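Local coordinates for protein condensin complex subunit 3 (Schizosaccharomyces pombe, PDB 5OQR) that serves as a regulatory subunit of condensin, the complex required to convert interphase chromatin into condensed, mitotic-like chromosomes, at residues T389-L392 / S393-L397; G673-A676 / Q677-D681. One frame throughout, in Å; residues are numbered along the deposited sequence.

Interaction 1. Residues T389-L392 / S393-L397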
loop_
_atom_site.group_PDB
_atom_site.type_symbol
_atom_site.label_atom_id
_atom_site.label_comp_id
_atom_site.label_asym_id
_atom_site.label_seq_id
_atom_site.Cartn_x
_atom_site.Cartn_y
_atom_site.Cartn_z
ATOM N N THR A 389 -6.698 -34.074 23.197
ATOM C CA THR A 389 -5.928 -34.521 24.352
ATOM C C THR A 389 -4.993 -35.663 23.979
ATOM O O THR A 389 -3.883 -35.766 24.512
ATOM C CB THR A 389 -6.871 -34.955 25.472
ATOM O OG1 THR A 389 -7.814 -33.912 25.739
ATOM C CG2 THR A 389 -6.090 -35.264 26.740
ATOM N N ASN A 390 -5.425 -36.533 23.068
ATOM C CA ASN A 390 -4.592 -37.657 22.661
ATOM C C ASN A 390 -3.489 -37.213 21.709
ATOM O O ASN A 390 -2.325 -37.589 21.879
ATOM C CB ASN A 390 -5.454 -38.738 22.009
ATOM C CG ASN A 390 -4.628 -39.863 21.416
ATOM O OD1 ASN A 390 -4.171 -40.755 22.128
ATOM N ND2 ASN A 390 -4.430 -39.823 20.103
ATOM N N SER A 391 -3.838 -36.410 20.703
ATOM C CA SER A 391 -2.857 -36.008 19.700
ATOM C C SER A 391 -1.694 -35.253 20.330
ATOM O O SER A 391 -0.545 -35.396 19.897
ATOM C CB SER A 391 -3.529 -35.151 18.630
ATOM O OG SER A 391 -4.633 -35.828 18.062
ATOM N N LEU A 392 -1.971 -34.438 21.348
ATOM C CA LEU A 392 -0.903 -33.684 21.994
ATOM C C LEU A 392 -0.061 -34.571 22.898
ATOM O O LEU A 392 1.126 -34.299 23.099
ATOM C CB LEU A 392 -1.492 -32.525 22.797
ATOM C CG LEU A 392 -2.111 -31.390 21.980
ATOM C CD1 LEU A 392 -3.085 -30.595 22.832
ATOM C CD2 LEU A 392 -1.025 -30.486 21.422
ATOM N N SER A 393 -0.651 -35.635 23.442
ATOM C CA SER A 393 0.059 -36.483 24.391
ATOM C C SER A 393 0.951 -37.510 23.703
ATOM O O SER A 393 2.003 -37.862 24.245
ATOM C CB SER A 393 -0.941 -37.197 25.298
ATOM O OG SER A 393 -1.656 -36.271 26.096
ATOM N N THR A 394 0.562 -37.996 22.528
ATOM C CA THR A 394 1.255 -39.106 21.880
ATOM C C THR A 394 1.959 -38.720 20.589
ATOM O O THR A 394 3.083 -39.168 20.352
ATOM C CB THR A 394 0.267 -40.239 21.582
ATOM O OG1 THR A 394 -0.587 -39.862 20.497
ATOM C CG2 THR A 394 -0.585 -40.552 22.808
ATOM N N MET A 395 1.336 -37.904 19.746
ATOM C CA MET A 395 1.904 -37.596 18.446
ATOM C C MET A 395 2.979 -36.519 18.567
ATOM O O MET A 395 3.212 -35.947 19.636
ATOM C CB MET A 395 0.808 -37.140 17.485
ATOM C CG MET A 395 -0.341 -38.111 17.353
ATOM S SD MET A 395 -1.558 -37.559 16.152
ATOM C CE MET A 395 -2.932 -38.615 16.588
ATOM N N ALA A 396 3.630 -36.242 17.445
ATOM C CA ALA A 396 4.664 -35.217 17.350
ATOM C C ALA A 396 4.276 -34.244 16.242
ATOM O O ALA A 396 4.860 -34.249 15.154
ATOM C CB ALA A 396 6.032 -35.850 17.096
ATOM N N LEU A 397 3.280 -33.411 16.525
ATOM C CA LEU A 397 2.821 -32.436 15.555
ATOM C C LEU A 397 3.898 -31.374 15.346
ATOM O O LEU A 397 4.713 -31.125 16.237
ATOM C CB LEU A 397 1.530 -31.771 16.031
ATOM C CG LEU A 397 0.246 -32.594 16.222
ATOM C CD1 LEU A 397 0.488 -34.076 16.447
ATOM C CD2 LEU A 397 -0.555 -32.020 17.382
#
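T389 and N390 offer their carbonyls to S393 and T394 toward the C-terminal end of helix 378-394, where the chain leaves helical geometry by M395. The T394 N to N390 O bond, at 3.0 Å, keeps the helical four-residue spacing, and M395 N bonds to S391 O at 3.1 Å. From S393 N to T389 O the bond is weak, and S393 N bonds weakly to N390 O as well.

Short hydroxyl side chains suit such a place because they can turn back on the helix. S393 OG, anti to its own carbonyl carbon (chi1 -64°), donates to T389 O at 2.8 Å and gives that oxygen a firmer donor beside the weak bond from S393 N. T394 OG1 adds a second donor to N390 O at 3.2 Å, standing 47° out of the carbonyl plane, while T394 CG2 rests 3.7 Å from N390 OD1. The unbranched, extended M395 chain folds back over S391, its CE 3.6 Å from S391 OG, a hydroxyl bonded to S387 O. With an alanine in place of M395, S391 CB and OG would probably lose their thioether cover, opening a gap beside them. L392 and L397 bring their CD2 methyls together at 4.3 Å.

Residues 389-397 lie in the sixth HEAT repeat. Around them, L392 packs on H405 and I406 of helix 399-412 and on I426 of helix 416-434, while S391 and M395 meet Y347 of helix 336-348.

Interaction 2. Residues G673-A676 / Q677-D681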
loop_
_atom_site.group_PDB
_atom_site.type_symbol
_atom_site.label_atom_id
_atom_site.label_comp_id
_atom_site.label_asym_id
_atom_site.label_seq_id
_atom_site.Cartn_x
_atom_site.Cartn_y
_atom_site.Cartn_z
ATOM N N GLY A 673 12.149 20.000 1.999
ATOM C CA GLY A 673 10.866 20.650 1.803
ATOM C C GLY A 673 9.702 19.691 1.954
ATOM O O GLY A 673 8.684 20.025 2.562
ATOM N N HIS A 674 9.835 18.485 1.400
ATOM C CA HIS A 674 8.782 17.488 1.553
ATOM C C HIS A 674 8.659 17.040 3.002
ATOM O O HIS A 674 7.547 16.860 3.510
ATOM C CB HIS A 674 9.054 16.296 0.637
ATOM C CG HIS A 674 8.747 16.561 -0.804
ATOM N ND1 HIS A 674 9.596 17.267 -1.628
ATOM C CD2 HIS A 674 7.679 16.223 -1.564
ATOM C CE1 HIS A 674 9.066 17.348 -2.836
ATOM N NE2 HIS A 674 7.903 16.722 -2.823
ATOM N N ILE A 675 9.791 16.858 3.686
ATOM C CA ILE A 675 9.754 16.507 5.103
ATOM C C ILE A 675 8.996 17.569 5.888
ATOM O O ILE A 675 8.069 17.265 6.648
ATOM C CB ILE A 675 11.181 16.316 5.649
ATOM C CG1 ILE A 675 11.883 15.167 4.922
ATOM C CG2 ILE A 675 11.140 16.051 7.146
ATOM C CD1 ILE A 675 13.330 14.954 5.340
ATOM N N ALA A 676 9.384 18.836 5.718
ATOM C CA ALA A 676 8.756 19.915 6.472
ATOM C C ALA A 676 7.258 19.971 6.217
ATOM O O ALA A 676 6.468 20.163 7.148
ATOM C CB ALA A 676 9.407 21.250 6.115
ATOM N N GLN A 677 6.843 19.810 4.961
ATOM C CA GLN A 677 5.418 19.829 4.658
ATOM C C GLN A 677 4.696 18.661 5.314
ATOM O O GLN A 677 3.537 18.797 5.720
ATOM C CB GLN A 677 5.206 19.812 3.144
ATOM C CG GLN A 677 3.759 19.980 2.718
ATOM C CD GLN A 677 3.126 21.231 3.296
ATOM O OE1 GLN A 677 3.513 22.349 2.961
ATOM N NE2 GLN A 677 2.152 21.045 4.179
ATOM N N GLN A 678 5.359 17.508 5.429
ATOM C CA GLN A 678 4.776 16.387 6.159
ATOM C C GLN A 678 4.540 16.755 7.617
ATOM O O GLN A 678 3.424 16.621 8.131
ATOM C CB GLN A 678 5.688 15.165 6.056
ATOM C CG GLN A 678 5.349 14.223 4.916
ATOM C CD GLN A 678 4.305 13.194 5.305
ATOM O OE1 GLN A 678 3.153 13.533 5.577
ATOM N NE2 GLN A 678 4.709 11.928 5.339
ATOM N N MET A 679 5.585 17.225 8.300
ATOM C CA MET A 679 5.432 17.640 9.689
ATOM C C MET A 679 4.368 18.718 9.837
ATOM O O MET A 679 3.676 18.770 10.859
ATOM C CB MET A 679 6.762 18.152 10.235
ATOM C CG MET A 679 7.935 17.200 10.111
ATOM S SD MET A 679 9.256 17.703 11.230
ATOM C CE MET A 679 10.671 16.883 10.521
ATOM N N LEU A 680 4.226 19.593 8.839
ATOM C CA LEU A 680 3.213 20.640 8.915
ATOM C C LEU A 680 1.810 20.064 8.789
ATOM O O LEU A 680 0.881 20.528 9.459
ATOM C CB LEU A 680 3.461 21.689 7.830
ATOM C CG LEU A 680 4.595 22.679 8.097
ATOM C CD1 LEU A 680 4.888 23.490 6.853
ATOM C CD2 LEU A 680 4.246 23.596 9.258
ATOM N N ASP A 681 1.632 19.061 7.930
ATOM C CA ASP A 681 0.334 18.406 7.829
ATOM C C ASP A 681 -0.028 17.710 9.134
ATOM O O ASP A 681 -1.180 17.770 9.580
ATOM C CB ASP A 681 0.342 17.411 6.672
ATOM C CG ASP A 681 0.531 18.085 5.330
ATOM O OD1 ASP A 681 0.252 17.447 4.294
ATOM O OD2 ASP A 681 0.953 19.259 5.314
#
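I675 and M679 stand one turn apart on helix 669-682, an alpha-helix in the C-terminal part of an all-helical, HEAT-repeat protein. Main-chain hydrogen bonds supply the polar part of the contact between 673-676 and 677-681. Q677, Q678, M679 and L680 donate their N-H groups to the carbonyls of G673, H674, I675 and A676 in turn, the unbroken four-residue pattern of an alpha-helix. The straightest of the four runs from M679 N to I675 O, with an angle of 168° at the hydrogen.

Apolar side chains serve two sets of neighbours. I675 and M679 lie alongside each other and point the same way, with I675 CG2 3.5 Å from M679 CE. The beta-branched isoleucine holds CG2 anti to its backbone N (chi1 -62° for CG1), and the flexible, extended methionine carries its methyl back along the helix to that branch. Both touch neighbouring helices: I675 meets Y660 of helix 639-661 and F613 of helix 601-613, while M679 meets F649, L653 and L656 of the former and I609 of the latter. A676, with only a methyl group, meets F729 and L733 of helix 725-736, its small size consistent with close packing there.

Polar side chains occupy the more open positions. The Q677 chain, bent at chi2, brings its amide near the D681 carboxylate, but Q677 NE2 and D681 OD2 are modelled at 2.4 Å, too close for a bond between them to be relied on. On the preceding turn the H674 imidazole is tied to the main chain, its ND1 hydrogen-bonded to L670 O.

Both contacts are local: interaction 1 spans the end region of helix 378-394 and the loop after it, whereas interaction 2 stays within helix 669-682. Their centres lie about 57 Å apart on opposite sides of the chain's centre. Interaction 1 is the more peripheral, its centre about 40 Å from that of the chain against about 21 Å for interaction 2; each combines buried and more open residues. Place explains the chemistry. At 389-397 the chain leaves helical geometry, regular bonding weakens and serine and threonine hydroxyls supplement it. At 673-681 four regular main-chain bonds suffice. A methionine folds back over an earlier turn in both, meeting a serine in one and an isoleucine in the other.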